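Local coordinates for protein endoglucanase (Thermotoga maritima, PDB 2FVG) that probably acts as a metal-dependent aminopeptidase of the M42 family, using two divalent metal ions per subunit, despite its name, at residues L40-A45 against F193-E198; L56-H61 against T189-T194. All blocks are in the same frame, centred on the assembly; numbering follows the deposited sequence.

Contact 1 of 2, residues L40-A45 against F193-E198; sequences LGNLIA and FTVQEE. With EDO (1,2-ethanediol), chain D.
Asn42 and Val195 are brought together by their first torsions. Asn42 holds CG anti to its carbonyl carbon (chi1 -63°), and the amide beyond it reaches the backbone of Thr194 and Val195. Val195 sets CG1 anti to its own carbonyl carbon and CG2 between backbone N and carbonyl carbon, so that both methyls face the loop 40-42. CG1 lies 3.2 Å from Gly41 O, and CG2 lies 3.5 Å from Leu40 O. The amide of Asn42 stands in for a strand neighbour: Val195 N donates to Asn42 OD1 at 3.1 Å. The donor approaches nearly along the C=O axis, but the bond bends to 142° at the hydrogen. ND2 of the same amide is bonded to Asp38, which fixes how the amide is turned. An alanine in place of Asn42 would probably leave Val195 N without this acceptor and Asp38 OD2 without the donor ND2. One residue on, the segments become true antiparallel strands. Leu43 and Phe193 form a hydrogen-bonded pair, with Leu43 N to Phe193 O and Phe193 N to Leu43 O both 2.9 Å. Their side chains lie side by side, point the same way and pack against Ile24 of helix 18-28. Leu43 O also sits at the edge of the Phe193 ring. At Gly41 a CB would jam against Leu40 O. O1 of a bound ethanediol is 3.5 Å from Asn42 OD1 and from Glu197 OE1, each at best a weak hydrogen bond, and O1 has only one proton to give. The Asp38 carboxylate would probably polarise the amide and strengthen OD1 as an acceptor. The bonds of the Asn42 amide are thus likely to steady the chain just before Glu197, the predicted proton acceptor, whose own side chain is poorly ordered.

Contact 2 of 2, residues L56-H61 against T189-T194; sequences LLVSAH and TYFVFT
Five backbone hydrogen bonds join Leu56-His61 to Thr189-Thr194 as neighbouring parallel strands. Tyr190 N donates to Leu56 O, Val58 N to Tyr190 O at 2.8 Å, Val192 N to Val58 O, Ala60 N to Val192 O and Thr194 N to Ala60 O. The same carbonyls also take CA-H contacts, such as Ser59 CA to Val192 O at 3.2 Å.

The polar side-chain contact is at the C-terminal end. Thr194 OG1 meets the edge of the His61 ring in its plane, 3.1 Å from ND1, and either atom could be the donor. Thr194 carries OG1 between its backbone N and carbonyl carbon (chi1 69°), which places it beside ND1. NE2 of His61 is bonded to Glu220, so the ring is gripped through both nitrogens and its rotation is fixed.

Apolar contacts occur on both faces. Leu57 and Val192 cross obliquely, with CD1 of Leu57 modelled 3.2 Å from CG2 of Val192. That is tighter than normal packing, and the exact value is doubtful. On the other face CG2 of Val58 meets CG2 of Thr189 at 4.0 Å, and CB of Val58 lies 4.2 Å from CD2 of Phe191. Helix 166-180 packs on this face through Leu175 and Leu179.

The pair belongs to the parallel core of an alpha/beta fold, as in other zinc exopeptidases of this clan. His61, at the strand's end, is a predicted zinc ligand, as is Glu220 on the adjoining strand 215-224.

Overall arrangement
Both contacts use strand 187-194 of one mixed sheet, and they share Phe193 and Thr194. Their centres are about 10 Å apart. Contact 1 pairs this strand with 43-47, which runs antiparallel to it; contact 2 pairs it with 55-61 on its other edge, in parallel. Strand 187-194 is therefore an interior strand, with a neighbour along each edge. The contacts also touch directly, through a probable hydrogen bond from Phe191 N to Ala45 O at 2.7 Å. Along the chain, 40-45 and 56-61 come first, and the shared strand follows well over a hundred residues later. Its C-terminal end thus brings the predicted catalytic Glu197 to the same end of the sheet as the predicted zinc ligand His61.

Contact 1 of 2, residues L40-A45 against F193-E198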
ATOM      1  N   LEU A  40      -2.680 -17.291   4.296  1.00 36.98           N
ATOM      2  CA  LEU A  40      -3.088 -16.072   5.027  1.00 35.60           C
ATOM      3  C   LEU A  40      -3.813 -15.074   4.121  1.00 35.95           C
ATOM      4  O   LEU A  40      -4.530 -14.181   4.593  1.00 36.31           O
ATOM      5  CB  LEU A  40      -1.869 -15.412   5.668  1.00 37.36           C
ATOM      6  CG  LEU A  40      -1.047 -16.362   6.532  1.00 33.22           C
ATOM      7  CD1 LEU A  40       0.380 -15.870   6.681  1.00 42.58           C
ATOM      8  CD2 LEU A  40      -1.730 -16.607   7.892  1.00 42.71           C
ATOM      9  N   GLY A  41      -3.628 -15.225   2.812  1.00 33.56           N
ATOM     10  CA  GLY A  41      -4.293 -14.359   1.858  1.00 32.94           C
ATOM     11  C   GLY A  41      -3.363 -13.544   0.999  1.00 32.21           C
ATOM     12  O   GLY A  41      -3.826 -12.732   0.184  1.00 32.81           O
ATOM     13  N   ASN A  42      -2.056 -13.723   1.200  1.00 30.20           N
ATOM     14  CA  ASN A  42      -1.059 -13.010   0.417  1.00 31.08           C
ATOM     15  C   ASN A  42      -1.127 -13.503  -1.001  1.00 31.18           C
ATOM     16  O   ASN A  42      -1.277 -14.705  -1.225  1.00 34.31           O
ATOM     17  CB  ASN A  42       0.363 -13.292   0.917  1.00 31.82           C
ATOM     18  CG  ASN A  42       0.598 -12.820   2.329  1.00 31.66           C
ATOM     19  OD1 ASN A  42       0.301 -11.679   2.682  1.00 34.98           O
ATOM     20  ND2 ASN A  42       1.155 -13.697   3.150  1.00 29.46           N
ATOM     21  N   LEU A  43      -0.975 -12.592  -1.949  1.00 30.62           N
ATOM     22  CA  LEU A  43      -0.975 -12.965  -3.352  1.00 31.17           C
ATOM     23  C   LEU A  43       0.476 -13.065  -3.746  1.00 31.75           C
ATOM     24  O   LEU A  43       1.209 -12.100  -3.607  1.00 30.27           O
ATOM     25  CB  LEU A  43      -1.691 -11.912  -4.195  1.00 30.56           C
ATOM     26  CG  LEU A  43      -1.793 -12.183  -5.702  1.00 32.88           C
ATOM     27  CD1 LEU A  43      -2.563 -13.462  -5.980  1.00 28.60           C
ATOM     28  CD2 LEU A  43      -2.485 -11.007  -6.339  1.00 33.80           C
ATOM     29  N   ILE A  44       0.879 -14.234  -4.244  1.00 31.35           N
ATOM     30  CA  ILE A  44       2.267 -14.494  -4.585  1.00 31.36           C
ATOM     31  C   ILE A  44       2.385 -14.768  -6.067  1.00 32.25           C
ATOM     32  O   ILE A  44       1.821 -15.730  -6.579  1.00 31.63           O
ATOM     33  CB  ILE A  44       2.807 -15.694  -3.767  1.00 32.74           C
ATOM     34  CG1 ILE A  44       2.565 -15.448  -2.274  1.00 27.62           C
ATOM     35  CG2 ILE A  44       4.283 -15.982  -4.097  1.00 28.78           C
ATOM     36  CD1 ILE A  44       3.199 -16.459  -1.380  1.00 34.68           C
ATOM     37  N   ALA A  45       3.116 -13.900  -6.750  1.00 32.19           N
ATOM     38  CA  ALA A  45       3.295 -14.014  -8.182  1.00 34.56           C
ATOM     39  C   ALA A  45       4.740 -14.310  -8.417  1.00 36.18           C
ATOM     40  O   ALA A  45       5.591 -13.700  -7.777  1.00 38.65           O
ATOM     41  CB  ALA A  45       2.905 -12.713  -8.856  1.00 32.98           C
ATOM     42  N   PHE A 193       1.957  -9.461  -2.732  1.00 27.72           N
ATOM     43  CA  PHE A 193       1.004  -8.417  -2.381  1.00 22.34           C
ATOM     44  C   PHE A 193       0.423  -8.928  -1.070  1.00 23.65           C
ATOM     45  O   PHE A 193      -0.292  -9.936  -1.037  1.00 23.04           O
ATOM     46  CB  PHE A 193      -0.041  -8.257  -3.486  1.00 20.70           C
ATOM     47  CG  PHE A 193       0.560  -7.920  -4.842  1.00 14.37           C
ATOM     48  CD1 PHE A 193       1.068  -8.915  -5.662  1.00 18.36           C
ATOM     49  CD2 PHE A 193       0.606  -6.597  -5.273  1.00 13.64           C
ATOM     50  CE1 PHE A 193       1.671  -8.576  -6.946  1.00 22.18           C
ATOM     51  CE2 PHE A 193       1.203  -6.246  -6.542  1.00 28.18           C
ATOM     52  CZ  PHE A 193       1.719  -7.248  -7.359  1.00 21.02           C
ATOM     53  N   THR A 194       0.736  -8.225   0.007  1.00 24.14           N
ATOM     54  CA  THR A 194       0.466  -8.754   1.321  1.00 24.92           C
ATOM     55  C   THR A 194      -0.823  -8.284   1.956  1.00 25.36           C
ATOM     56  O   THR A 194      -1.434  -7.291   1.551  1.00 22.45           O
ATOM     57  CB  THR A 194       1.637  -8.434   2.276  1.00 29.13           C
ATOM     58  OG1 THR A 194       1.673  -7.026   2.523  1.00 32.27           O
ATOM     59  CG2 THR A 194       2.964  -8.853   1.666  1.00 27.30           C
ATOM     60  N   VAL A 195      -1.190  -8.981   3.018  1.00 26.00           N
ATOM     61  CA  VAL A 195      -2.397  -8.700   3.723  1.00 26.15           C
ATOM     62  C   VAL A 195      -2.027  -8.534   5.195  1.00 31.28           C
ATOM     63  O   VAL A 195      -0.915  -8.866   5.583  1.00 32.69           O
ATOM     64  CB  VAL A 195      -3.352  -9.927   3.595  1.00 27.45           C
ATOM     65  CG1 VAL A 195      -3.753 -10.156   2.157  1.00 21.23           C
ATOM     66  CG2 VAL A 195      -2.727 -11.220   4.207  1.00 28.31           C
ATOM     67  N   GLN A 196      -2.930  -8.008   6.010  1.00 33.76           N
ATOM     68  CA  GLN A 196      -2.695  -8.057   7.450  1.00 40.23           C
ATOM     69  C   GLN A 196      -3.166  -9.430   7.957  1.00 44.56           C
ATOM     70  O   GLN A 196      -4.292  -9.858   7.673  1.00 44.83           O
ATOM     71  CB  GLN A 196      -3.408  -6.936   8.207  1.00 39.12           C
ATOM     72  CG  GLN A 196      -3.416  -7.147   9.736  1.00 46.29           C
ATOM     73  CD  GLN A 196      -3.677  -5.879  10.516  1.00 56.69           C
ATOM     74  OE1 GLN A 196      -4.725  -5.732  11.153  1.00 58.14           O
ATOM     75  NE2 GLN A 196      -2.738  -4.932  10.446  1.00 61.28           N
ATOM     76  N   GLU A 197      -2.299 -10.120   8.695  1.00 49.41           N
ATOM     77  CA  GLU A 197      -2.646 -11.426   9.262  1.00 54.03           C
ATOM     78  C   GLU A 197      -3.128 -11.287  10.720  1.00 56.14           C
ATOM     79  O   GLU A 197      -3.000 -10.216  11.327  1.00 55.74           O
ATOM     80  CB  GLU A 197      -1.460 -12.403   9.164  1.00 54.42           C
ATOM     81  CG  GLU A 197      -0.324 -12.212  10.189  1.00 59.42           C
ATOM     82  CD  GLU A 197       0.567 -10.992   9.950  1.00 69.85           C
ATOM     83  OE1 GLU A 197       0.472 -10.334   8.884  1.00 72.88           O
ATOM     84  OE2 GLU A 197       1.394 -10.706  10.846  1.00 72.26           O
ATOM     85  N   GLU A 198      -3.680 -12.369  11.270  1.00 59.09           N
ATOM     86  CA  GLU A 198      -4.151 -12.382  12.657  1.00 61.63           C
ATOM     87  C   GLU A 198      -3.037 -12.869  13.592  1.00 63.39           C
ATOM     88  O   GLU A 198      -3.164 -12.822  14.824  1.00 65.49           O
ATOM     89  CB  GLU A 198      -5.406 -13.258  12.797  1.00 61.34           C
TER
HETATM   90  C1  EDO D 342       3.088 -11.382   5.293  1.00 76.42           C
HETATM   91  O1  EDO D 342       1.760 -11.093   5.756  1.00 70.54           O
HETATM   92  C2  EDO D 342       3.897 -10.094   5.153  1.00 78.89           C
HETATM   93  O2  EDO D 342       5.144 -10.360   4.493  1.00 80.57           O

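Contact 2 of 2, residues L56-H61 against T189-T194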
ATOM      1  N   LEU A  56      14.596 -13.474  -5.494  1.00 30.38           N
ATOM      2  CA  LEU A  56      14.429 -12.105  -5.037  1.00 29.80           C
ATOM      3  C   LEU A  56      12.968 -11.976  -4.675  1.00 29.51           C
ATOM      4  O   LEU A  56      12.104 -12.457  -5.394  1.00 29.77           O
ATOM      5  CB  LEU A  56      14.766 -11.106  -6.135  1.00 27.60           C
ATOM      6  CG  LEU A  56      14.472  -9.609  -5.923  1.00 23.81           C
ATOM      7  CD1 LEU A  56      15.322  -8.975  -4.845  1.00 20.96           C
ATOM      8  CD2 LEU A  56      14.715  -8.870  -7.225  1.00 27.33           C
ATOM      9  N   LEU A  57      12.695 -11.331  -3.558  1.00 29.50           N
ATOM     10  CA  LEU A  57      11.313 -11.084  -3.130  1.00 31.37           C
ATOM     11  C   LEU A  57      11.030  -9.576  -3.206  1.00 30.58           C
ATOM     12  O   LEU A  57      11.788  -8.778  -2.662  1.00 33.11           O
ATOM     13  CB  LEU A  57      11.151 -11.572  -1.699  1.00 28.88           C
ATOM     14  CG  LEU A  57       9.906 -11.211  -0.881  1.00 35.88           C
ATOM     15  CD1 LEU A  57       8.671 -11.780  -1.484  1.00 35.75           C
ATOM     16  CD2 LEU A  57      10.064 -11.733   0.543  1.00 35.00           C
ATOM     17  N   VAL A  58       9.956  -9.175  -3.879  1.00 30.73           N
ATOM     18  CA  VAL A  58       9.607  -7.745  -3.983  1.00 30.42           C
ATOM     19  C   VAL A  58       8.191  -7.629  -3.453  1.00 30.65           C
ATOM     20  O   VAL A  58       7.300  -8.268  -3.988  1.00 31.74           O
ATOM     21  CB  VAL A  58       9.704  -7.244  -5.444  1.00 29.94           C
ATOM     22  CG1 VAL A  58       9.332  -5.750  -5.551  1.00 28.27           C
ATOM     23  CG2 VAL A  58      11.111  -7.467  -5.991  1.00 31.35           C
ATOM     24  N   SER A  59       7.952  -6.842  -2.405  1.00 29.48           N
ATOM     25  CA  SER A  59       6.581  -6.814  -1.875  1.00 30.14           C
ATOM     26  C   SER A  59       5.893  -5.443  -1.666  1.00 28.95           C
ATOM     27  O   SER A  59       6.555  -4.426  -1.501  1.00 26.81           O
ATOM     28  CB  SER A  59       6.509  -7.636  -0.584  1.00 27.62           C
ATOM     29  OG  SER A  59       7.210  -6.984   0.432  1.00 33.00           O
ATOM     30  N   ALA A  60       4.555  -5.459  -1.663  1.00 29.64           N
ATOM     31  CA  ALA A  60       3.737  -4.271  -1.397  1.00 29.57           C
ATOM     32  C   ALA A  60       2.513  -4.721  -0.588  1.00 33.21           C
ATOM     33  O   ALA A  60       2.111  -5.876  -0.695  1.00 32.64           O
ATOM     34  CB  ALA A  60       3.334  -3.612  -2.690  1.00 28.73           C
ATOM     35  N   HIS A  61       1.920  -3.824   0.199  1.00 31.39           N
ATOM     36  CA  HIS A  61       0.749  -4.161   1.029  1.00 33.60           C
ATOM     37  C   HIS A  61      -0.538  -3.725   0.387  1.00 33.02           C
ATOM     38  O   HIS A  61      -0.659  -2.601  -0.112  1.00 35.41           O
ATOM     39  CB  HIS A  61       0.849  -3.474   2.395  1.00 32.99           C
ATOM     40  CG  HIS A  61       2.259  -3.261   2.833  1.00 36.44           C
ATOM     41  ND1 HIS A  61       3.147  -4.302   3.017  1.00 44.49           N
ATOM     42  CD2 HIS A  61       2.945  -2.129   3.109  1.00 33.33           C
ATOM     43  CE1 HIS A  61       4.318  -3.818   3.393  1.00 41.43           C
ATOM     44  NE2 HIS A  61       4.220  -2.503   3.466  1.00 40.39           N
ATOM     45  N   THR A 189      12.038 -14.153  -9.326  1.00 26.37           N
ATOM     46  CA  THR A 189      11.557 -13.006  -8.570  1.00 25.90           C
ATOM     47  C   THR A 189      10.113 -13.186  -8.190  1.00 26.12           C
ATOM     48  O   THR A 189       9.281 -13.393  -9.044  1.00 29.26           O
ATOM     49  CB  THR A 189      11.752 -11.693  -9.370  1.00 23.93           C
ATOM     50  OG1 THR A 189      13.147 -11.507  -9.614  1.00 30.03           O
ATOM     51  CG2 THR A 189      11.226 -10.476  -8.580  1.00 26.05           C
ATOM     52  N   TYR A 190       9.830 -13.142  -6.899  1.00 27.63           N
ATOM     53  CA  TYR A 190       8.456 -13.231  -6.410  1.00 29.37           C
ATOM     54  C   TYR A 190       7.918 -11.831  -6.116  1.00 30.23           C
ATOM     55  O   TYR A 190       8.536 -11.062  -5.381  1.00 30.71           O
ATOM     56  CB  TYR A 190       8.391 -14.063  -5.135  1.00 31.29           C
ATOM     57  CG  TYR A 190       8.727 -15.520  -5.350  1.00 33.93           C
ATOM     58  CD1 TYR A 190      10.042 -15.963  -5.329  1.00 31.47           C
ATOM     59  CD2 TYR A 190       7.718 -16.457  -5.563  1.00 32.34           C
ATOM     60  CE1 TYR A 190      10.346 -17.311  -5.534  1.00 33.54           C
ATOM     61  CE2 TYR A 190       8.012 -17.798  -5.760  1.00 36.28           C
ATOM     62  CZ  TYR A 190       9.325 -18.220  -5.749  1.00 34.21           C
ATOM     63  OH  TYR A 190       9.606 -19.562  -5.963  1.00 36.99           O
ATOM     64  N   PHE A 191       6.804 -11.488  -6.742  1.00 28.27           N
ATOM     65  CA  PHE A 191       6.123 -10.232  -6.473  1.00 29.43           C
ATOM     66  C   PHE A 191       5.025 -10.590  -5.491  1.00 29.11           C
ATOM     67  O   PHE A 191       4.114 -11.357  -5.806  1.00 33.80           O
ATOM     68  CB  PHE A 191       5.575  -9.615  -7.759  1.00 29.80           C
ATOM     69  CG  PHE A 191       6.645  -9.160  -8.695  1.00 30.75           C
ATOM     70  CD1 PHE A 191       7.251 -10.050  -9.567  1.00 35.36           C
ATOM     71  CD2 PHE A 191       7.089  -7.833  -8.673  1.00 33.89           C
ATOM     72  CE1 PHE A 191       8.261  -9.618 -10.428  1.00 36.79           C
ATOM     73  CE2 PHE A 191       8.084  -7.395  -9.532  1.00 34.31           C
ATOM     74  CZ  PHE A 191       8.672  -8.284 -10.407  1.00 36.31           C
ATOM     75  N   VAL A 192       5.122 -10.064  -4.281  1.00 28.08           N
ATOM     76  CA  VAL A 192       4.151 -10.414  -3.248  1.00 26.03           C
ATOM     77  C   VAL A 192       3.274  -9.225  -2.852  1.00 26.77           C
ATOM     78  O   VAL A 192       3.777  -8.129  -2.634  1.00 26.54           O
ATOM     79  CB  VAL A 192       4.865 -11.071  -2.029  1.00 27.18           C
ATOM     80  CG1 VAL A 192       3.841 -11.520  -0.953  1.00 25.64           C
ATOM     81  CG2 VAL A 192       5.657 -12.301  -2.503  1.00 27.69           C
ATOM     82  N   PHE A 193       1.957  -9.461  -2.732  1.00 27.72           N
ATOM     83  CA  PHE A 193       1.004  -8.417  -2.381  1.00 22.34           C
ATOM     84  C   PHE A 193       0.423  -8.928  -1.070  1.00 23.65           C
ATOM     85  O   PHE A 193      -0.292  -9.936  -1.037  1.00 23.04           O
ATOM     86  CB  PHE A 193      -0.041  -8.257  -3.486  1.00 20.70           C
ATOM     87  CG  PHE A 193       0.560  -7.920  -4.842  1.00 14.37           C
ATOM     88  CD1 PHE A 193       1.068  -8.915  -5.662  1.00 18.36           C
ATOM     89  CD2 PHE A 193       0.606  -6.597  -5.273  1.00 13.64           C
ATOM     90  CE1 PHE A 193       1.671  -8.576  -6.946  1.00 22.18           C
ATOM     91  CE2 PHE A 193       1.203  -6.246  -6.542  1.00 28.18           C
ATOM     92  CZ  PHE A 193       1.719  -7.248  -7.359  1.00 21.02           C
ATOM     93  N   THR A 194       0.736  -8.225   0.007  1.00 24.14           N
ATOM     94  CA  THR A 194       0.466  -8.754   1.321  1.00 24.92           C
ATOM     95  C   THR A 194      -0.823  -8.284   1.956  1.00 25.36           C
ATOM     96  O   THR A 194      -1.434  -7.291   1.551  1.00 22.45           O
ATOM     97  CB  THR A 194       1.637  -8.434   2.276  1.00 29.13           C
ATOM     98  OG1 THR A 194       1.673  -7.026   2.523  1.00 32.27           O
ATOM     99  CG2 THR A 194       2.964  -8.853   1.666  1.00 27.30           C
TER